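Local coordinates for protein disulphide isomerase (Xylella fastidiosa, PDB 3FK8) that probably acts as a disulphide isomerase of the thioredoxin fold, at residues A[6-11]-A[42-47]; A[34-39]-A[86-91]. One frame throughout, in Å; residues are numbered along the deposited sequence. Where two conformers were deposited one is given.

Contact 1 of 2, residues A[6-11]-A[42-47]. With FMT (formic acid), chain B.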
ATOM      1  N   LEU A   6       4.142  12.851  -8.238  1.00 29.53           N
ATOM      2  CA  LEU A   6       3.880  11.417  -8.458  1.00 28.10           C
ATOM      3  C   LEU A   6       3.666  10.611  -7.176  1.00 25.84           C
ATOM      4  O   LEU A   6       4.369  10.813  -6.190  1.00 25.90           O
ATOM      5  CB  LEU A   6       5.055  10.839  -9.235  1.00 28.32           C
ATOM      6  CG  LEU A   6       5.288  11.513 -10.588  1.00 30.09           C
ATOM      7  CD1 LEU A   6       6.580  11.061 -11.236  1.00 33.06           C
ATOM      8  CD2 LEU A   6       4.109  11.249 -11.515  1.00 31.66           C
ATOM      9  N   PRO A   7       2.717   9.649  -7.198  1.00 22.91           N
ATOM     10  CA  PRO A   7       2.522   8.931  -5.910  1.00 21.94           C
ATOM     11  C   PRO A   7       3.672   8.008  -5.491  1.00 20.04           C
ATOM     12  O   PRO A   7       3.913   7.823  -4.303  1.00 22.10           O
ATOM     13  CB  PRO A   7       1.244   8.119  -6.132  1.00 22.08           C
ATOM     14  CG  PRO A   7       0.982   8.174  -7.649  1.00 23.14           C
ATOM     15  CD  PRO A   7       1.678   9.358  -8.206  1.00 23.20           C
ATOM     16  N   TYR A   8       4.392   7.460  -6.458  1.00 15.62           N
ATOM     17  CA  TYR A   8       5.494   6.559  -6.172  1.00 15.60           C
ATOM     18  C   TYR A   8       6.834   7.239  -6.401  1.00 16.29           C
ATOM     19  O   TYR A   8       7.023   7.964  -7.385  1.00 17.19           O
ATOM     20  CB  TYR A   8       5.354   5.292  -7.020  1.00 14.26           C
ATOM     21  CG  TYR A   8       4.141   4.480  -6.595  1.00 12.69           C
ATOM     22  CD1 TYR A   8       4.251   3.503  -5.629  1.00 12.20           C
ATOM     23  CD2 TYR A   8       2.892   4.759  -7.116  1.00 13.47           C
ATOM     24  CE1 TYR A   8       3.149   2.798  -5.217  1.00 11.84           C
ATOM     25  CE2 TYR A   8       1.768   4.070  -6.684  1.00 14.79           C
ATOM     26  CZ  TYR A   8       1.910   3.088  -5.747  1.00 12.17           C
ATOM     27  OH  TYR A   8       0.814   2.394  -5.310  1.00 15.71           O
ATOM     28  N   ASP A   9       7.770   6.940  -5.513  1.00 16.59           N
ATOM     29  CA  ASP A   9       9.097   7.505  -5.614  1.00 17.31           C
ATOM     30  C   ASP A   9       9.989   6.470  -6.246  1.00 16.52           C
ATOM     31  O   ASP A   9      10.389   5.482  -5.608  1.00 18.03           O
ATOM     32  CB  ASP A   9       9.628   7.890  -4.232  1.00 19.12           C
ATOM     33  CG  ASP A   9      11.021   8.535  -4.270  1.00 21.85           C
ATOM     34  OD1 ASP A   9      11.611   8.681  -5.375  1.00 22.86           O
ATOM     35  OD2 ASP A   9      11.499   8.880  -3.161  1.00 24.06           O
ATOM     36  N   GLU A  10      10.294   6.684  -7.520  1.00 17.33           N
ATOM     37  CA  GLU A  10      11.050   5.732  -8.297  1.00 17.32           C
ATOM     38  C   GLU A  10      12.519   5.604  -7.862  1.00 19.32           C
ATOM     39  O   GLU A  10      13.194   4.652  -8.244  1.00 20.10           O
ATOM     40  CB  GLU A  10      10.926   6.076  -9.780  1.00 20.05           C
ATOM     41  CG  GLU A  10       9.435   6.087 -10.205  1.00 23.87           C
ATOM     42  CD  GLU A  10       9.142   6.327 -11.684  1.00 28.32           C
ATOM     43  OE1 GLU A  10      10.063   6.277 -12.528  1.00 31.76           O
ATOM     44  OE2 GLU A  10       7.954   6.556 -11.997  1.00 28.53           O
ATOM     45  N   HIS A  11      12.970   6.537  -7.023  1.00 17.99           N
ATOM     46  CA  HIS A  11      14.340   6.594  -6.533  1.00 18.11           C
ATOM     47  C   HIS A  11      14.500   6.083  -5.122  1.00 18.62           C
ATOM     48  O   HIS A  11      15.650   5.962  -4.652  1.00 20.67           O
ATOM     49  CB  HIS A  11      14.875   8.043  -6.628  1.00 19.00           C
ATOM     50  CG  HIS A  11      14.798   8.595  -8.005  1.00 18.29           C
ATOM     51  ND1 HIS A  11      15.419   7.981  -9.065  1.00 19.09           N
ATOM     52  CD2 HIS A  11      14.015   9.568  -8.526  1.00 20.90           C
ATOM     53  CE1 HIS A  11      15.108   8.622 -10.176  1.00 20.64           C
ATOM     54  NE2 HIS A  11      14.253   9.585  -9.875  1.00 20.22           N
ATOM     55  N   THR A  42      -3.131   3.760 -13.816  1.00 12.39           N
ATOM     56  CA  THR A  42      -4.209   4.677 -13.498  0.50 12.26           C
ATOM     57  C   THR A  42      -4.964   4.214 -12.247  1.00 10.92           C
ATOM     58  O   THR A  42      -5.454   5.047 -11.498  1.00 12.08           O
ATOM     59  CB  THR A  42      -5.123   4.947 -14.734  0.50 12.84           C
ATOM     60  OG1 THR A  42      -5.778   3.734 -15.162  0.50 14.99           O
ATOM     61  CG2 THR A  42      -4.264   5.479 -15.842  0.50 15.01           C
ATOM     62  N   ASP A  43      -5.075   2.888 -12.001  1.00 10.02           N
ATOM     63  CA  ASP A  43      -5.688   2.441 -10.763  1.00  9.87           C
ATOM     64  C   ASP A  43      -4.880   2.788  -9.540  1.00 10.09           C
ATOM     65  O   ASP A  43      -5.412   3.170  -8.491  1.00 10.79           O
ATOM     66  CB  ASP A  43      -5.951   0.947 -10.852  1.00 10.60           C
ATOM     67  CG  ASP A  43      -6.889   0.637 -11.988  1.00 10.78           C
ATOM     68  OD1 ASP A  43      -8.125   0.894 -11.841  1.00 11.22           O
ATOM     69  OD2 ASP A  43      -6.424   0.199 -13.049  1.00 12.82           O
ATOM     70  N   CYS A  44      -3.546   2.743  -9.667  1.00 10.31           N
ATOM     71  CA  CYS A  44      -2.689   3.162  -8.557  1.00 10.08           C
ATOM     72  C   CYS A  44      -2.814   4.654  -8.276  1.00  9.76           C
ATOM     73  O   CYS A  44      -2.846   5.072  -7.107  1.00 11.60           O
ATOM     74  CB  CYS A  44      -1.243   2.882  -8.882  1.00 10.67           C
ATOM     75  SG  CYS A  44      -0.828   1.112  -9.034  1.00 13.03           S
ATOM     76  N   ARG A  45      -2.886   5.461  -9.346  1.00 11.26           N
ATOM     77  CA  ARG A  45      -3.060   6.883  -9.150  1.00 12.15           C
ATOM     78  C   ARG A  45      -4.410   7.190  -8.500  1.00 11.81           C
ATOM     79  O   ARG A  45      -4.517   8.042  -7.632  1.00 12.14           O
ATOM     80  CB  ARG A  45      -2.928   7.637 -10.470  1.00 12.50           C
ATOM     81  CG  ARG A  45      -1.508   7.497 -11.102  1.00 14.76           C
ATOM     82  CD  ARG A  45      -1.219   8.490 -12.251  1.00 21.38           C
ATOM     83  NE  ARG A  45      -2.257   8.439 -13.293  1.00 23.97           N
ATOM     84  CZ  ARG A  45      -2.227   7.677 -14.391  1.00 24.79           C
ATOM     85  NH1 ARG A  45      -1.216   6.860 -14.637  1.00 25.28           N
ATOM     86  NH2 ARG A  45      -3.219   7.743 -15.275  1.00 25.57           N
ATOM     87  N   ALA A  46      -5.460   6.478  -8.921  1.00 11.47           N
ATOM     88  CA  ALA A  46      -6.779   6.680  -8.324  1.00 11.22           C
ATOM     89  C   ALA A  46      -6.823   6.292  -6.856  1.00 11.36           C
ATOM     90  O   ALA A  46      -7.444   6.987  -6.041  1.00 11.47           O
ATOM     91  CB  ALA A  46      -7.826   5.948  -9.123  1.00 13.74           C
ATOM     92  N   LEU A  47      -6.191   5.166  -6.502  1.00 10.50           N
ATOM     93  CA  LEU A  47      -6.165   4.762  -5.120  1.00 10.95           C
ATOM     94  C   LEU A  47      -5.475   5.830  -4.279  1.00 11.01           C
ATOM     95  O   LEU A  47      -5.968   6.223  -3.204  1.00 12.35           O
ATOM     96  CB  LEU A  47      -5.443   3.407  -4.981  1.00 10.25           C
ATOM     97  CG  LEU A  47      -5.295   2.907  -3.552  1.00 10.74           C
ATOM     98  CD1 LEU A  47      -6.602   2.683  -2.866  1.00 13.09           C
ATOM     99  CD2 LEU A  47      -4.390   1.671  -3.492  1.00 12.96           C
TER
HETATM  100  C   FMT B   1      -3.097   1.337 -16.398  1.00 31.31           C
HETATM  101  O1  FMT B   1      -2.900   2.531 -16.692  1.00 29.21           O
HETATM  102  O2  FMT B   1      -3.632   0.913 -15.359  1.00 32.46           O
HETATM  103  O   HOH W   1      -1.464   3.752  -5.020  1.00 15.68           O

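Contact 2 of 2, residues A[34-39]-A[86-91]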
ATOM      1  N   LEU A  34       1.791  -1.772   3.339  1.00 10.15           N
ATOM      2  CA  LEU A  34       2.665  -1.685   2.171  1.00 10.27           C
ATOM      3  C   LEU A  34       1.788  -1.600   0.908  1.00 10.23           C
ATOM      4  O   LEU A  34       0.944  -2.480   0.692  1.00 10.94           O
ATOM      5  CB  LEU A  34       3.514  -2.925   2.077  1.00 11.55           C
ATOM      6  CG  LEU A  34       4.382  -3.314   3.259  1.00 14.93           C
ATOM      7  CD1 LEU A  34       5.268  -4.516   2.977  1.00 16.34           C
ATOM      8  CD2 LEU A  34       5.213  -2.130   3.720  1.00 17.69           C
ATOM      9  N   VAL A  35       1.981  -0.543   0.135  1.00 10.07           N
ATOM     10  CA  VAL A  35       1.176  -0.319  -1.067  1.00  9.89           C
ATOM     11  C   VAL A  35       2.078  -0.441  -2.262  1.00  8.89           C
ATOM     12  O   VAL A  35       2.996   0.376  -2.453  1.00 10.03           O
ATOM     13  CB  VAL A  35       0.477   1.066  -1.080  1.00 10.70           C
ATOM     14  CG1 VAL A  35      -0.447   1.152  -2.264  1.00 12.17           C
ATOM     15  CG2 VAL A  35      -0.254   1.302   0.260  1.00 12.84           C
ATOM     16  N   PHE A  36       1.877  -1.508  -3.041  1.00  9.01           N
ATOM     17  CA  PHE A  36       2.699  -1.772  -4.244  1.00  8.66           C
ATOM     18  C   PHE A  36       1.999  -1.226  -5.481  1.00  9.52           C
ATOM     19  O   PHE A  36       0.835  -1.541  -5.736  1.00 10.77           O
ATOM     20  CB  PHE A  36       2.879  -3.270  -4.411  1.00  9.40           C
ATOM     21  CG  PHE A  36       3.724  -3.918  -3.353  1.00  9.64           C
ATOM     22  CD1 PHE A  36       5.080  -4.208  -3.616  1.00 10.27           C
ATOM     23  CD2 PHE A  36       3.204  -4.254  -2.102  1.00 10.99           C
ATOM     24  CE1 PHE A  36       5.864  -4.822  -2.627  1.00 12.46           C
ATOM     25  CE2 PHE A  36       4.015  -4.880  -1.132  1.00 12.18           C
ATOM     26  CZ  PHE A  36       5.296  -5.156  -1.393  1.00 13.36           C
ATOM     27  N   GLY A  37       2.709  -0.451  -6.298  1.00  8.94           N
ATOM     28  CA  GLY A  37       2.080   0.135  -7.466  1.00  9.29           C
ATOM     29  C   GLY A  37       3.119   0.849  -8.298  1.00  8.96           C
ATOM     30  O   GLY A  37       4.338   0.662  -8.112  1.00  9.97           O
ATOM     31  N   ALA A  38       2.666   1.701  -9.214  1.00  9.77           N
ATOM     32  CA  ALA A  38       3.584   2.421 -10.073  1.00  9.84           C
ATOM     33  C   ALA A  38       2.858   3.638 -10.603  1.00 10.52           C
ATOM     34  O   ALA A  38       1.624   3.663 -10.720  1.00 11.78           O
ATOM     35  CB  ALA A  38       4.070   1.563 -11.225  1.00 12.14           C
ATOM     36  N   ASN A  39       3.620   4.636 -11.055  1.00 11.24           N
ATOM     37  CA  ASN A  39       3.032   5.886 -11.519  1.00 12.79           C
ATOM     38  C   ASN A  39       2.290   5.784 -12.836  1.00 13.58           C
ATOM     39  O   ASN A  39       1.394   6.591 -13.075  1.00 16.17           O
ATOM     40  CB  ASN A  39       4.125   6.963 -11.601  1.00 14.04           C
ATOM     41  CG  ASN A  39       4.639   7.359 -10.239  1.00 14.43           C
ATOM     42  OD1 ASN A  39       3.886   7.457  -9.279  1.00 14.54           O
ATOM     43  ND2 ASN A  39       5.940   7.545 -10.131  1.00 17.27           N
ATOM     44  N   ASP A  86       4.000 -12.099  -2.631  1.00 17.21           N
ATOM     45  CA  ASP A  86       3.643 -11.854  -4.040  1.00 16.39           C
ATOM     46  C   ASP A  86       2.374 -11.065  -4.247  1.00 15.48           C
ATOM     47  O   ASP A  86       1.587 -11.461  -5.099  1.00 17.04           O
ATOM     48  CB  ASP A  86       3.567 -13.167  -4.810  1.00 18.03           C
ATOM     49  CG  ASP A  86       4.882 -13.884  -4.857  1.00 17.78           C
ATOM     50  OD1 ASP A  86       5.862 -13.306  -5.376  1.00 20.00           O
ATOM     51  OD2 ASP A  86       4.920 -15.055  -4.412  1.00 21.58           O
ATOM     52  N   PRO A  87       2.168  -9.962  -3.531  1.00 14.23           N
ATOM     53  CA  PRO A  87       0.897  -9.251  -3.646  1.00 14.26           C
ATOM     54  C   PRO A  87       0.606  -8.779  -5.086  1.00 14.17           C
ATOM     55  O   PRO A  87      -0.551  -8.650  -5.446  1.00 17.74           O
ATOM     56  CB  PRO A  87       1.119  -8.022  -2.729  1.00 14.52           C
ATOM     57  CG  PRO A  87       2.600  -7.886  -2.631  1.00 12.86           C
ATOM     58  CD  PRO A  87       3.072  -9.271  -2.585  1.00 13.69           C
ATOM     59  N   ILE A  88       1.635  -8.476  -5.874  1.00 12.10           N
ATOM     60  CA  ILE A  88       1.410  -7.875  -7.191  1.00 12.75           C
ATOM     61  C   ILE A  88       1.074  -8.882  -8.254  1.00 13.28           C
ATOM     62  O   ILE A  88       0.692  -8.506  -9.353  1.00 11.94           O
ATOM     63  CB  ILE A  88       2.615  -7.040  -7.685  1.00 12.26           C
ATOM     64  CG1 ILE A  88       3.810  -7.923  -8.087  1.00 12.55           C
ATOM     65  CG2 ILE A  88       2.943  -6.003  -6.638  1.00 14.15           C
ATOM     66  CD1 ILE A  88       5.016  -7.138  -8.552  1.00 14.38           C
ATOM     67  N   GLN A  89       1.232 -10.170  -7.969  1.00 16.93           N
ATOM     68  CA  GLN A  89       1.031 -11.135  -9.073  1.00 17.23           C
ATOM     69  C   GLN A  89      -0.429 -11.204  -9.519  1.00 16.53           C
ATOM     70  O   GLN A  89      -0.743 -11.616 -10.613  1.00 16.91           O
ATOM     71  CB  GLN A  89       1.738 -12.476  -8.762  1.00 19.61           C
ATOM     72  CG  GLN A  89       3.307 -12.355  -8.759  1.00 24.55           C
ATOM     73  CD  GLN A  89       4.093 -13.674  -8.646  1.00 28.72           C
ATOM     74  OE1 GLN A  89       3.537 -14.744  -8.389  1.00 31.05           O
ATOM     75  NE2 GLN A  89       5.420 -13.572  -8.808  1.00 31.62           N
ATOM     76  N   ASP A  90      -1.281 -10.683  -8.682  1.00 19.21           N
ATOM     77  CA  ASP A  90      -2.637 -10.682  -8.855  1.00 21.16           C
ATOM     78  C   ASP A  90      -3.174  -9.301  -9.341  1.00 20.47           C
ATOM     79  O   ASP A  90      -4.390  -9.112  -9.416  1.00 23.53           O
ATOM     80  CB  ASP A  90      -3.224 -11.188  -7.508  1.00 23.93           C
ATOM     81  CG  ASP A  90      -2.809 -12.636  -7.196  1.00 28.54           C
ATOM     82  OD1 ASP A  90      -3.070 -13.535  -8.023  1.00 33.97           O
ATOM     83  OD2 ASP A  90      -2.199 -12.898  -6.136  1.00 33.77           O
ATOM     84  N   GLY A  91      -2.246  -8.371  -9.685  1.00 18.96           N
ATOM     85  CA  GLY A  91      -2.504  -7.021 -10.197  1.00 17.06           C
ATOM     86  C   GLY A  91      -2.051  -5.921  -9.228  1.00 14.48           C
ATOM     87  O   GLY A  91      -1.905  -6.179  -8.031  1.00 16.24           O
TER

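Contact 1 of 2, residues A[6-11]-A[42-47]
Tyr8 and Cys44 meet in a partly buried apolar contact, joined by one water, where the loop leading to helix 14-28 runs against the first turns of helix 42-51. The ring of Tyr8 reaches the helix with its outer end: CE2 lies 3.9 Å from CB of Cys44, and the CB comes at the ring obliquely. The thiol stands further back, with SG of Cys44 5.5 Å from the centroid of the Tyr8 ring and 53° off its normal, a sulfur-aromatic contact that is neither stacked nor edge-on. SG, anti to the carbonyl carbon of Cys44 (chi1 -66°), stands beside the backbone N, and CB makes the closest approach. No direct hydrogen bond crosses between the segments; instead, a single water sits 2.7 Å from OH of Tyr8 and donates to O of Cys44 at 2.8 Å, so the phenol and a helix carbonyl share one mediator. Beside this pair the packing is looser: CG of Pro7 lies 4.3 Å from CG of Arg45, aliphatic part against aliphatic part, while the guanidinium of Arg45 folds back over CA of Thr42 and NH1 bonds to the carbonyl O of Asn39. At the helix start, N of Thr42 gives a hydrogen bond of 3.1 Å to O1 of a formic acid molecule, probably from the crystallisation liquor. Cys44 is buried here, partly under Tyr8, and with Cys41 probably forms the thioredoxin-type CxxC pair, whose second cysteine is typically the buried one. Around the contact, Tyr8 also packs on Lys68 and Asp70 of strand 65-70, and Leu47 turns to Ile124 and Phe128 of helix 121-132, which places helix 42-51 between the N-terminal loop and the C-terminal helix.

Contact 2 of 2, residues A[34-39]-A[86-91]
Phe36, on strand 32-37, packs against Pro87 and Ile88 of the loop that follows helix 78-83, in a small, wholly apolar and buried contact. Its tight part surrounds the Phe36 side chain, ring and CB alike. CG of Pro87 sits over one face, 3.9 Å from the centroid of the Phe36 ring and 22° off the normal, a CH-pi contact displaced toward the rim; the nearest ring atom is CE2 of Phe36, 3.6 Å from CG of Pro87. Ile88 comes in at the root of the same side chain: its CG2 methyl lies 3.5 Å from CB of Phe36 and meets the ring obliquely, the two side chains running nearly perpendicular. A chi1 of 72° sets CG1 of Ile88 between N and C and turns the CG2 branch to Phe36; CG1 and CD1 make no contact with the phenylalanine.

Toward solvent the loop changes character. Gln89 is exposed, Asp86 and Asp90 are partly so, and none of these three touches 34-39. Asp90 pairs instead with Lys109, whose NZ also bonds to O of Asp86. Two backbone bonds lie within the turn, from N of Gln89 to O of Asp86 and, at 3.0 Å, from N of Gly91 to O of Ile88. Ser81 of helix 78-83 and Val96 of strand 94-98 continue the cover around Phe36. This fastens the loop before strand 94-98 onto an inner strand of the thioredoxin-fold sheet, in its hydrophobic core. With no hydrogen bond or charge crossing between the segments, the loop is held by shape and apolar burial, the side chains of Asp86, Gln89 and Asp90 staying on the outer side.

From the N terminus, the chain first lays down 6-11, then passes helix 14-28 to reach strand 32-37 and its end at 34-39, and enters helix 42-51, whose start returns to the N-terminal loop and closes contact 1. Contact 2 closes later, when 86-91 comes back to the strand after helices 54-63 and 78-83 and strand 65-70. The two closures cross rather than nest: 34-39 falls between the partners of contact 1, while its own partner 86-91 lies beyond both. Asn39 joins them: its side chain probably bonds N of Tyr8 and OE2 of Glu10. Together they tie the N-terminal loop, the central strand, the CxxC helix and the loop before strand 94-98.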